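Local coordinates for protein 1-carboxybiuret hydrolase subunit AtzE (Pseudomonas sp., PDB 6C62) that hydrolyses 1-carboxybiuret to urea-1,3-dicarboxylate and ammonia, a step in the bacterial degradation of the herbicide atrazine, at residues Asn358-Phe361 / Arg362-Ile366; Pro434-Glu437 / Ser438-Leu441; Ala443-Val446 / Leu447-Thr450. All blocks are in the same frame, centred on the assembly; numbering follows the deposited sequence.

Contact 1: residues Asn358-Phe361 / Arg362-Ile366; sequences NALF and RDWDI
Two backbone hydrogen bonds, Arg-362 to Ala-359 and Asp-363 to Leu-360, close the chain on itself where helix 340-360 runs out. Arg-362 N lies 3.1 Å from Ala-359 O, and the next bond, Asp-363 N to Leu-360 O at 3.1 Å, closes a type I beta turn from Leu-360 to Asp-363.

Over this turn the Arg-362 side chain doubles back along the helix. Its chain bends at chi3 (-89°), which lays one face of the guanidinium over Ala-359 CA, offset toward the rim of the group. NH1 also reaches Ala-359 CB at 3.5 Å, while the Asn-358 carbonyl lies over a guanidinium face.

Leucine and ring contacts make up the rest, with two carbonyl oxygens meeting ring edges. Leu-360 CD1 meets Trp-364 CD1 at 3.9 Å, the two side chains crossing at a slant. Leu-360 CG stands anti to the backbone N (chi1 179°), swinging the isobutyl group toward the indole. The same indole edge faces Leu-360 O, with Trp-364 CD1 3.4 Å away and the oxygen near the ring plane. At Phe-361 it is the Trp-364 carbonyl that comes to the ring edge, its O 3.4 Å from Phe-361 CD1.

Beyond the turn, Arg-256 makes a cation-pi contact with Trp-364 and its backbone N bonds to the Asp-365 carboxylate. Leu-360 and Trp-364 both pack on Val-289 of strand 288-289, and Leu-360 and Phe-361 on Leu-367, joining the helix end to strand 366-370.

Contact 2: residues Pro434-Glu437 / Ser438-Leu441; sequences PWNE and SLCL
Asn-436 and Leu-439 meet at the start of helix 437-449, where their side chains lie side by side and point the same way. Asn-436 ND2 comes 3.8 Å from Leu-439 CD1, and the Asn-436 CB and CG stand only slightly farther from that methyl. Although Asn-436 occupies the N-cap position, its amide makes no capping bond; its main-chain oxygen serves the first turn instead. Leu-439 N donates to Asn-436 O over 2.9 Å, with a bent N-H...O angle of 133°.

One residue on, the regular i to i+4 pattern takes over. Leu-441 N reaches Glu-437 O at 3.0 Å. The Leu-441 side chain crowds that oxygen too: its CG approaches Glu-437 O to 3.5 Å. Cys-440 CB comes to 3.4 Å from the same Glu-437 O, giving this carbonyl apolar neighbours as well as its helical donor.

A water serves the helix start as well: it accepts from Ser-438 N at 3.1 Å and donates to Trp-435 O at 2.8 Å, tying the loop to the first turn.

In the second shell, a bend at chi2 (83°) carries the Glu-437 carboxylate to Arg-193 and Thr-190. One carboxylate oxygen forms a salt bridge with Arg-193 and the other accepts from Thr-190 N; Thr-190 OG1 also bonds to Trp-435 N. Trp-435 NE1 bonds to the backbone of a different protein chain, so this loop takes part in the assembly. Leading out of strand 426-432, the segment starts a helix whose Leu-441 packs on helix 216-226 and, with Cys-440, on Val-412 of strand 411-416.

Contact 3: residues Ala443-Val446 / Leu447-Thr450; sequences AGKV and LQDT
Leu-447 N, 3.1 Å from Ala-443 O, continues the alpha-helical i to i+4 bonding through the last turns of helix 437-449. The Leu-447 side chain is buried against Val-428 and Leu-430 of strand 426-432 and Leu-283 of helix 270-283. Gln-448 N next bonds to Gly-444 O at 2.9 Å; its side-chain amide turns to Glu-217 and the backbone N of Val-216.

Asp-449 is held twice, by its N on Lys-445 O and by a salt bridge to Lys-445, one turn earlier. Lys-445 NZ approaches Asp-449 OD1 at 2.8 Å on the syn lone pair, with a weak second bond to OD2. Bends at chi2 (54°) and chi4 (69°) bring NZ round to the carboxylate oxygens, and a water bridges NZ and OD2. With a methionine in place of Lys-445, the Asp-449 carboxylate would probably lose its charged mate and be freer to turn.

Thr-450 ends the run: its N donates to Val-446 O, and its hydroxyl turns back to the main chain, OG1 donating to Leu-447 O over 3.2 Å from above the carbonyl plane.

Along the chain the three contacts come in series, contact 1 first, then contacts 2 and 3 on a single helix. Contact 1 lies where helix 340-360 gives way to strand 366-370; contact 2 opens helix 437-449 just after strand 426-432, and contact 3 closes it. Those two strands are antiparallel neighbours in the large mixed sheet. Centres of contacts 1 and 2 are 12 Å apart, of 2 and 3 14 Å, and of 1 and 3 21 Å. Ile-366 of contact 1 reaches both of the others, its CD1 touching Leu-439 O and Ala-443 CB. The C-terminal helix is thus packed against the amidase core, away from the probable catalytic residues.

Contact 1: residues Asn358-Phe361 / Arg362-Ile366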
loop_
_atom_site.group_PDB
_atom_site.type_symbol
_atom_site.label_atom_id
_atom_site.label_comp_id
_atom_site.label_asym_id
_atom_site.label_seq_id
_atom_site.Cartn_x
_atom_site.Cartn_y
_atom_site.Cartn_z
ATOM N N ASN A 358 -11.406 -12.792 7.388
ATOM C CA ASN A 358 -12.495 -13.099 6.432
ATOM C C ASN A 358 -12.905 -14.591 6.477
ATOM O O ASN A 358 -14.088 -14.909 6.353
ATOM C CB ASN A 358 -12.130 -12.654 5.000
ATOM C CG ASN A 358 -12.176 -11.124 4.848
ATOM O OD1 ASN A 358 -13.049 -10.463 5.401
ATOM N ND2 ASN A 358 -11.276 -10.573 4.052
ATOM N N ALA A 359 -11.946 -15.473 6.684
ATOM C CA ALA A 359 -12.231 -16.900 6.815
ATOM C C ALA A 359 -13.000 -17.222 8.093
ATOM O O ALA A 359 -13.954 -18.010 8.060
ATOM C CB ALA A 359 -10.960 -17.761 6.703
ATOM N N LEU A 360 -12.631 -16.592 9.204
ATOM C CA LEU A 360 -13.334 -16.719 10.477
ATOM C C LEU A 360 -14.805 -16.351 10.307
ATOM O O LEU A 360 -15.678 -17.064 10.813
ATOM C CB LEU A 360 -12.772 -15.761 11.538
ATOM C CG LEU A 360 -13.505 -15.849 12.897
ATOM C CD1 LEU A 360 -13.337 -17.208 13.489
ATOM C CD2 LEU A 360 -12.903 -14.858 13.855
ATOM N N PHE A 361 -15.083 -15.248 9.598
ATOM C CA PHE A 361 -16.463 -14.839 9.366
ATOM C C PHE A 361 -17.276 -15.633 8.338
ATOM O O PHE A 361 -18.440 -15.352 8.141
ATOM C CB PHE A 361 -16.556 -13.350 9.076
ATOM C CG PHE A 361 -16.484 -12.517 10.295
ATOM C CD1 PHE A 361 -17.569 -12.448 11.161
ATOM C CD2 PHE A 361 -15.350 -11.790 10.595
ATOM C CE1 PHE A 361 -17.528 -11.651 12.313
ATOM C CE2 PHE A 361 -15.320 -11.009 11.753
ATOM C CZ PHE A 361 -16.406 -10.953 12.622
ATOM N N ARG A 362 -16.673 -16.617 7.683
ATOM C CA ARG A 362 -17.450 -17.610 6.956
ATOM C C ARG A 362 -18.228 -18.536 7.897
ATOM O O ARG A 362 -19.140 -19.187 7.467
ATOM C CB ARG A 362 -16.543 -18.374 5.950
ATOM C CG ARG A 362 -16.132 -17.431 4.822
ATOM C CD ARG A 362 -15.661 -18.131 3.569
ATOM N NE ARG A 362 -14.217 -18.401 3.595
ATOM C CZ ARG A 362 -13.243 -17.514 3.276
ATOM N NH1 ARG A 362 -11.969 -17.895 3.349
ATOM N NH2 ARG A 362 -13.519 -16.238 2.931
ATOM N N ASP A 363 -17.864 -18.618 9.163
ATOM C CA ASP A 363 -18.504 -19.490 10.134
ATOM C C ASP A 363 -19.356 -18.708 11.155
ATOM O O ASP A 363 -20.044 -19.325 11.942
ATOM C CB ASP A 363 -17.446 -20.300 10.877
ATOM C CG ASP A 363 -16.504 -21.125 9.902
ATOM O OD1 ASP A 363 -16.922 -21.537 8.804
ATOM O OD2 ASP A 363 -15.322 -21.334 10.209
ATOM N N TRP A 364 -19.306 -17.361 11.160
ATOM C CA TRP A 364 -19.927 -16.571 12.228
ATOM C C TRP A 364 -20.538 -15.340 11.600
ATOM O O TRP A 364 -19.965 -14.805 10.625
ATOM C CB TRP A 364 -18.913 -16.192 13.305
ATOM C CG TRP A 364 -18.363 -17.361 13.980
ATOM C CD1 TRP A 364 -17.176 -17.990 13.718
ATOM C CD2 TRP A 364 -18.997 -18.138 14.998
ATOM N NE1 TRP A 364 -17.023 -19.106 14.537
ATOM C CE2 TRP A 364 -18.132 -19.209 15.322
ATOM C CE3 TRP A 364 -20.221 -18.018 15.695
ATOM C CZ2 TRP A 364 -18.440 -20.155 16.311
ATOM C CZ3 TRP A 364 -20.528 -18.942 16.682
ATOM C CH2 TRP A 364 -19.663 -20.000 16.972
ATOM N N ASP A 365 -21.697 -14.911 12.136
ATOM C CA ASP A 365 -22.340 -13.666 11.697
ATOM C C ASP A 365 -21.935 -12.469 12.584
ATOM O O ASP A 365 -21.627 -11.390 12.061
ATOM C CB ASP A 365 -23.846 -13.830 11.652
ATOM C CG ASP A 365 -24.256 -14.939 10.672
ATOM O OD1 ASP A 365 -23.963 -14.730 9.492
ATOM O OD2 ASP A 365 -24.747 -16.058 11.086
ATOM N N ILE A 366 -21.938 -12.686 13.901
ATOM C CA ILE A 366 -21.568 -11.650 14.885
ATOM C C ILE A 366 -20.663 -12.272 15.951
ATOM O O ILE A 366 -20.912 -13.424 16.387
ATOM C CB ILE A 366 -22.826 -11.041 15.516
ATOM C CG1 ILE A 366 -23.619 -10.264 14.514
ATOM C CG2 ILE A 366 -22.490 -10.063 16.620
ATOM C CD1 ILE A 366 -25.070 -10.406 14.757
#

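Contact 2: residues Pro434-Glu437 / Ser438-Leu441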
loop_
_atom_site.group_PDB
_atom_site.type_symbol
_atom_site.label_atom_id
_atom_site.label_comp_id
_atom_site.label_asym_id
_atom_site.label_seq_id
_atom_site.Cartn_x
_atom_site.Cartn_y
_atom_site.Cartn_z
ATOM N N PRO A 434 -16.581 -7.530 7.263
ATOM C CA PRO A 434 -16.604 -6.395 6.391
ATOM C C PRO A 434 -17.871 -6.271 5.583
ATOM O O PRO A 434 -18.268 -7.225 4.934
ATOM C CB PRO A 434 -15.384 -6.593 5.478
ATOM C CG PRO A 434 -14.451 -7.365 6.390
ATOM C CD PRO A 434 -15.353 -8.334 7.094
ATOM N N TRP A 435 -18.455 -5.076 5.623
ATOM C CA TRP A 435 -19.683 -4.687 4.887
ATOM C C TRP A 435 -21.000 -5.092 5.549
ATOM O O TRP A 435 -22.066 -4.793 5.007
ATOM C CB TRP A 435 -19.638 -5.042 3.377
ATOM C CG TRP A 435 -18.313 -4.681 2.771
ATOM C CD1 TRP A 435 -17.421 -5.527 2.237
ATOM C CD2 TRP A 435 -17.763 -3.367 2.633
ATOM N NE1 TRP A 435 -16.362 -4.852 1.740
ATOM C CE2 TRP A 435 -16.522 -3.510 2.008
ATOM C CE3 TRP A 435 -18.210 -2.087 2.983
ATOM C CZ2 TRP A 435 -15.689 -2.436 1.737
ATOM C CZ3 TRP A 435 -17.376 -1.003 2.723
ATOM C CH2 TRP A 435 -16.137 -1.185 2.077
ATOM N N ASN A 436 -20.930 -5.662 6.731
ATOM C CA ASN A 436 -22.131 -6.169 7.404
ATOM C C ASN A 436 -22.517 -5.314 8.610
ATOM O O ASN A 436 -23.058 -5.827 9.598
ATOM C CB ASN A 436 -21.903 -7.638 7.853
ATOM C CG ASN A 436 -22.039 -8.628 6.723
ATOM O OD1 ASN A 436 -22.397 -8.272 5.642
ATOM N ND2 ASN A 436 -21.765 -9.888 6.997
ATOM N N GLU A 437 -22.345 -3.995 8.496
ATOM C CA GLU A 437 -22.808 -3.033 9.519
ATOM C C GLU A 437 -24.254 -3.308 9.958
ATOM O O GLU A 437 -24.545 -3.186 11.145
ATOM C CB GLU A 437 -22.818 -1.607 8.995
ATOM C CG GLU A 437 -21.465 -0.912 8.847
ATOM C CD GLU A 437 -20.688 -1.224 7.552
ATOM O OE1 GLU A 437 -20.912 -2.276 6.874
ATOM O OE2 GLU A 437 -19.793 -0.425 7.236
ATOM N N SER A 438 -25.154 -3.643 9.040
ATOM C CA SER A 438 -26.563 -3.832 9.443
ATOM C C SER A 438 -26.763 -5.023 10.378
ATOM O O SER A 438 -27.668 -4.964 11.204
ATOM C CB SER A 438 -27.529 -3.824 8.245
ATOM O OG SER A 438 -27.331 -4.999 7.561
ATOM N N LEU A 439 -25.886 -6.036 10.359
ATOM C CA LEU A 439 -25.913 -7.096 11.405
ATOM C C LEU A 439 -25.545 -6.569 12.772
ATOM O O LEU A 439 -26.162 -6.913 13.767
ATOM C CB LEU A 439 -25.012 -8.292 11.062
ATOM C CG LEU A 439 -25.386 -9.051 9.771
ATOM C CD1 LEU A 439 -24.512 -10.287 9.581
ATOM C CD2 LEU A 439 -26.827 -9.508 9.882
ATOM N N CYS A 440 -24.474 -5.783 12.842
ATOM C CA CYS A 440 -24.061 -5.165 14.118
ATOM C C CYS A 440 -25.228 -4.341 14.679
ATOM O O CYS A 440 -25.518 -4.371 15.887
ATOM C CB CYS A 440 -22.919 -4.175 13.916
ATOM S SG CYS A 440 -21.459 -4.775 13.100
ATOM N N LEU A 441 -25.865 -3.581 13.800
ATOM C CA LEU A 441 -26.961 -2.696 14.222
ATOM C C LEU A 441 -28.189 -3.466 14.643
ATOM O O LEU A 441 -28.841 -3.100 15.650
ATOM C CB LEU A 441 -27.273 -1.660 13.146
ATOM C CG LEU A 441 -26.159 -0.614 12.920
ATOM C CD1 LEU A 441 -26.243 -0.005 11.500
ATOM C CD2 LEU A 441 -26.283 0.456 13.997
HETATM O O HOH W 1 -24.503 -3.771 6.009
#

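Contact 3: residues Ala443-Val446 / Leu447-Thr450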
loop_
_atom_site.group_PDB
_atom_site.type_symbol
_atom_site.label_atom_id
_atom_site.label_comp_id
_atom_site.label_asym_id
_atom_site.label_seq_id
_atom_site.Cartn_x
_atom_site.Cartn_y
_atom_site.Cartn_z
ATOM N N ALA A 443 -28.155 -6.470 15.979
ATOM C CA ALA A 443 -27.819 -7.018 17.278
ATOM C C ALA A 443 -27.928 -5.943 18.364
ATOM O O ALA A 443 -28.416 -6.189 19.482
ATOM C CB ALA A 443 -26.423 -7.635 17.283
ATOM N N GLY A 444 -27.467 -4.736 18.042
ATOM C CA GLY A 444 -27.625 -3.636 18.964
ATOM C C GLY A 444 -29.064 -3.357 19.358
ATOM O O GLY A 444 -29.355 -3.081 20.537
ATOM N N LYS A 445 -29.940 -3.401 18.370
ATOM C CA LYS A 445 -31.351 -3.131 18.572
ATOM C C LYS A 445 -31.992 -4.185 19.542
ATOM O O LYS A 445 -32.788 -3.820 20.423
ATOM C CB LYS A 445 -32.071 -3.130 17.242
ATOM C CG LYS A 445 -33.570 -2.815 17.322
ATOM C CD LYS A 445 -33.805 -1.505 18.062
ATOM C CE LYS A 445 -35.108 -0.841 17.622
ATOM N NZ LYS A 445 -36.257 -1.647 18.099
ATOM N N VAL A 446 -31.618 -5.452 19.411
ATOM C CA VAL A 446 -32.047 -6.472 20.366
ATOM C C VAL A 446 -31.542 -6.151 21.776
ATOM O O VAL A 446 -32.327 -6.228 22.741
ATOM C CB VAL A 446 -31.604 -7.892 19.966
ATOM C CG1 VAL A 446 -31.876 -8.923 21.110
ATOM C CG2 VAL A 446 -32.302 -8.299 18.679
ATOM N N LEU A 447 -30.274 -5.728 21.917
ATOM C CA LEU A 447 -29.818 -5.359 23.238
ATOM C C LEU A 447 -30.594 -4.175 23.800
ATOM O O LEU A 447 -30.876 -4.130 25.005
ATOM C CB LEU A 447 -28.306 -5.109 23.303
ATOM C CG LEU A 447 -27.383 -6.302 23.033
ATOM C CD1 LEU A 447 -25.917 -5.867 23.078
ATOM C CD2 LEU A 447 -27.605 -7.479 23.986
ATOM N N GLN A 448 -30.890 -3.193 22.951
ATOM C CA GLN A 448 -31.630 -2.029 23.368
ATOM C C GLN A 448 -33.066 -2.362 23.798
ATOM O O GLN A 448 -33.528 -1.865 24.830
ATOM C CB GLN A 448 -31.671 -0.955 22.267
ATOM C CG GLN A 448 -32.137 0.410 22.794
ATOM C CD GLN A 448 -32.087 1.460 21.718
ATOM O OE1 GLN A 448 -31.117 2.183 21.568
ATOM N NE2 GLN A 448 -33.139 1.517 20.941
ATOM N N ASP A 449 -33.729 -3.196 23.021
ATOM C CA ASP A 449 -35.138 -3.594 23.298
ATOM C C ASP A 449 -35.304 -4.313 24.636
ATOM O O ASP A 449 -36.284 -4.108 25.300
ATOM C CB ASP A 449 -35.692 -4.496 22.205
ATOM C CG ASP A 449 -35.988 -3.738 20.882
ATOM O OD1 ASP A 449 -35.932 -2.469 20.786
ATOM O OD2 ASP A 449 -36.265 -4.446 19.897
ATOM N N THR A 450 -34.339 -5.139 25.017
ATOM C CA THR A 450 -34.405 -5.855 26.261
ATOM C C THR A 450 -33.926 -5.019 27.428
ATOM O O THR A 450 -33.995 -5.460 28.541
ATOM C CB THR A 450 -33.586 -7.141 26.203
ATOM O OG1 THR A 450 -32.187 -6.808 26.106
ATOM C CG2 THR A 450 -34.032 -8.010 25.004
HETATM O O HOH W 2 -36.779 -4.546 17.287
#